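Local coordinates for protein glutathione S-transferase omega-like 2 (Saccharomyces cerevisiae, PDB 5LKB) that acts as a glutathione-dependent thiol transferase and dehydroascorbate reductase, and reacts with glutathionyl-(hydro)quinones, at residues A[29-34]-A[166-171]. Numbering follows the deposited sequence.
Sequences PIYKPA and TQTIVN
In the thioredoxin-like N-terminal domain, the outermost strand 168-171 of the mixed sheet is met by the loop 29-34, which precedes strand 38-42. Nearly the whole contact is carried by one buried side chain, Tyr31, whose CB points toward the strand and whose CG, anti to the carbonyl carbon (chi1 -65°), carries the phenol on to it. Val170 sets CG2 over one face of the Tyr31 ring, 3.7 Å from its centroid and 15° off the normal, a CH-pi contact. This is the tight part of the interface, and Val170, at a classic beta bulge where the chain turns a corner, is itself buried. Within the loop, CG2 of the preceding residue, Ile30, backs the opposite face near its rim. Past the ring edge the packing gives way to a polar contact. The hydroxyl OH of Tyr31 lies 2.6 Å from OG1 of Thr168, a short hydrogen bond in which either oxygen may donate, with OG1 in the plane of the ring. Thr166 OG1 also lies near this edge, 3.6 Å from CE1 of Tyr31, and is hydrogen-bonded to Asp163 OD2 on the neighbouring strand 160-163. The looser, more exposed side lies beside the ring, where Ile30 meets Thr166 through methyl groups alone, CG2 to CG2 at 4.0 Å. At the phenol tip, a water oxygen 2.9 Å from Tyr31 OH continues the link to the strand backbone. A phenylalanine here would remove the hydroxyl, and with it the bond to Thr168 and the water link, and would probably leave the ring less firmly fixed against the strand. The same water donates to Ile169 O, its oxygen 2.6 Å from that carbonyl oxygen.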
# COMPACT_ATOMS: atom_id res chain seq x y z
N PRO A 29 7.86 -37.27 31.97
CA PRO A 29 7.10 -38.51 32.17
C PRO A 29 6.33 -38.94 30.97
O PRO A 29 6.01 -40.11 30.84
CB PRO A 29 6.15 -38.17 33.35
CG PRO A 29 6.03 -36.71 33.28
CD PRO A 29 7.35 -36.16 32.78
N ILE A 30 6.02 -38.03 30.03
CA ILE A 30 5.07 -38.34 28.98
C ILE A 30 5.67 -38.12 27.60
O ILE A 30 5.56 -38.98 26.72
CB ILE A 30 3.74 -37.53 29.15
CG1 ILE A 30 3.02 -37.92 30.46
CG2 ILE A 30 2.80 -37.79 27.94
CD1 ILE A 30 2.66 -39.43 30.56
N TYR A 31 6.38 -37.00 27.39
CA TYR A 31 6.77 -36.58 26.04
C TYR A 31 8.28 -36.68 25.96
O TYR A 31 9.02 -35.74 26.30
CB TYR A 31 6.37 -35.11 25.74
CG TYR A 31 4.92 -34.82 25.70
CD1 TYR A 31 4.07 -35.57 24.94
CD2 TYR A 31 4.39 -33.74 26.41
CE1 TYR A 31 2.71 -35.26 24.83
CE2 TYR A 31 3.02 -33.43 26.35
CZ TYR A 31 2.17 -34.19 25.55
OH TYR A 31 0.84 -33.91 25.44
N LYS A 32 8.79 -37.96 25.61
CA LYS A 32 10.21 -38.11 25.52
C LYS A 32 10.68 -38.00 24.06
O LYS A 32 9.91 -38.22 23.13
CB LYS A 32 10.62 -39.49 26.07
CG LYS A 32 10.30 -39.64 27.61
CD LYS A 32 11.00 -40.90 28.30
CE LYS A 32 10.86 -40.84 29.85
NZ LYS A 32 9.48 -40.99 30.11
N PRO A 33 11.90 -37.62 23.81
CA PRO A 33 12.30 -37.45 22.41
C PRO A 33 12.43 -38.80 21.70
O PRO A 33 12.83 -39.83 22.28
CB PRO A 33 13.63 -36.69 22.50
CG PRO A 33 14.08 -36.90 23.90
CD PRO A 33 12.93 -37.14 24.74
N ALA A 34 12.07 -38.79 20.43
CA ALA A 34 12.24 -39.92 19.53
C ALA A 34 12.10 -39.44 18.09
O ALA A 34 11.45 -38.41 17.81
CB ALA A 34 11.15 -40.94 19.77
N THR A 166 0.47 -40.09 22.08
CA THR A 166 -0.65 -39.78 22.94
C THR A 166 -1.78 -39.07 22.18
O THR A 166 -2.88 -38.87 22.74
CB THR A 166 -0.15 -38.94 24.13
OG1 THR A 166 0.36 -37.68 23.65
CG2 THR A 166 0.96 -39.63 24.94
N GLN A 167 -1.53 -38.66 20.91
CA GLN A 167 -2.51 -37.93 20.09
C GLN A 167 -2.95 -36.66 20.79
O GLN A 167 -4.13 -36.43 21.02
CB GLN A 167 -3.69 -38.80 19.67
CG GLN A 167 -3.20 -40.03 18.94
CD GLN A 167 -4.27 -40.71 18.13
OE1 GLN A 167 -5.35 -40.15 17.88
NE2 GLN A 167 -3.97 -41.92 17.67
N THR A 168 -1.96 -35.86 21.19
CA THR A 168 -2.23 -34.61 21.87
C THR A 168 -1.37 -33.54 21.22
O THR A 168 -0.33 -33.82 20.62
CB THR A 168 -1.89 -34.69 23.39
OG1 THR A 168 -0.54 -35.14 23.57
CG2 THR A 168 -2.88 -35.61 24.13
N ILE A 169 -1.75 -32.30 21.49
CA ILE A 169 -0.90 -31.17 21.17
C ILE A 169 0.08 -30.97 22.31
O ILE A 169 -0.33 -30.69 23.44
CB ILE A 169 -1.77 -29.93 20.96
CG1 ILE A 169 -2.75 -30.18 19.84
CG2 ILE A 169 -0.90 -28.70 20.73
CD1 ILE A 169 -3.57 -28.97 19.50
N VAL A 170 1.37 -31.10 22.00
CA VAL A 170 2.42 -30.85 22.99
C VAL A 170 2.48 -29.37 23.29
O VAL A 170 2.44 -28.93 24.44
CB VAL A 170 3.79 -31.39 22.50
CG1 VAL A 170 4.93 -30.99 23.48
CG2 VAL A 170 3.72 -32.93 22.26
N ASN A 171 2.56 -28.56 22.22
CA ASN A 171 2.82 -27.14 22.39
C ASN A 171 2.30 -26.47 21.13
O ASN A 171 2.58 -26.95 20.02
CB ASN A 171 4.28 -26.87 22.59
CG ASN A 171 4.57 -25.52 23.13
OD1 ASN A 171 4.34 -24.52 22.42
ND2 ASN A 171 5.12 -25.41 24.34
O HOH W 1 -0.89 -31.61 25.76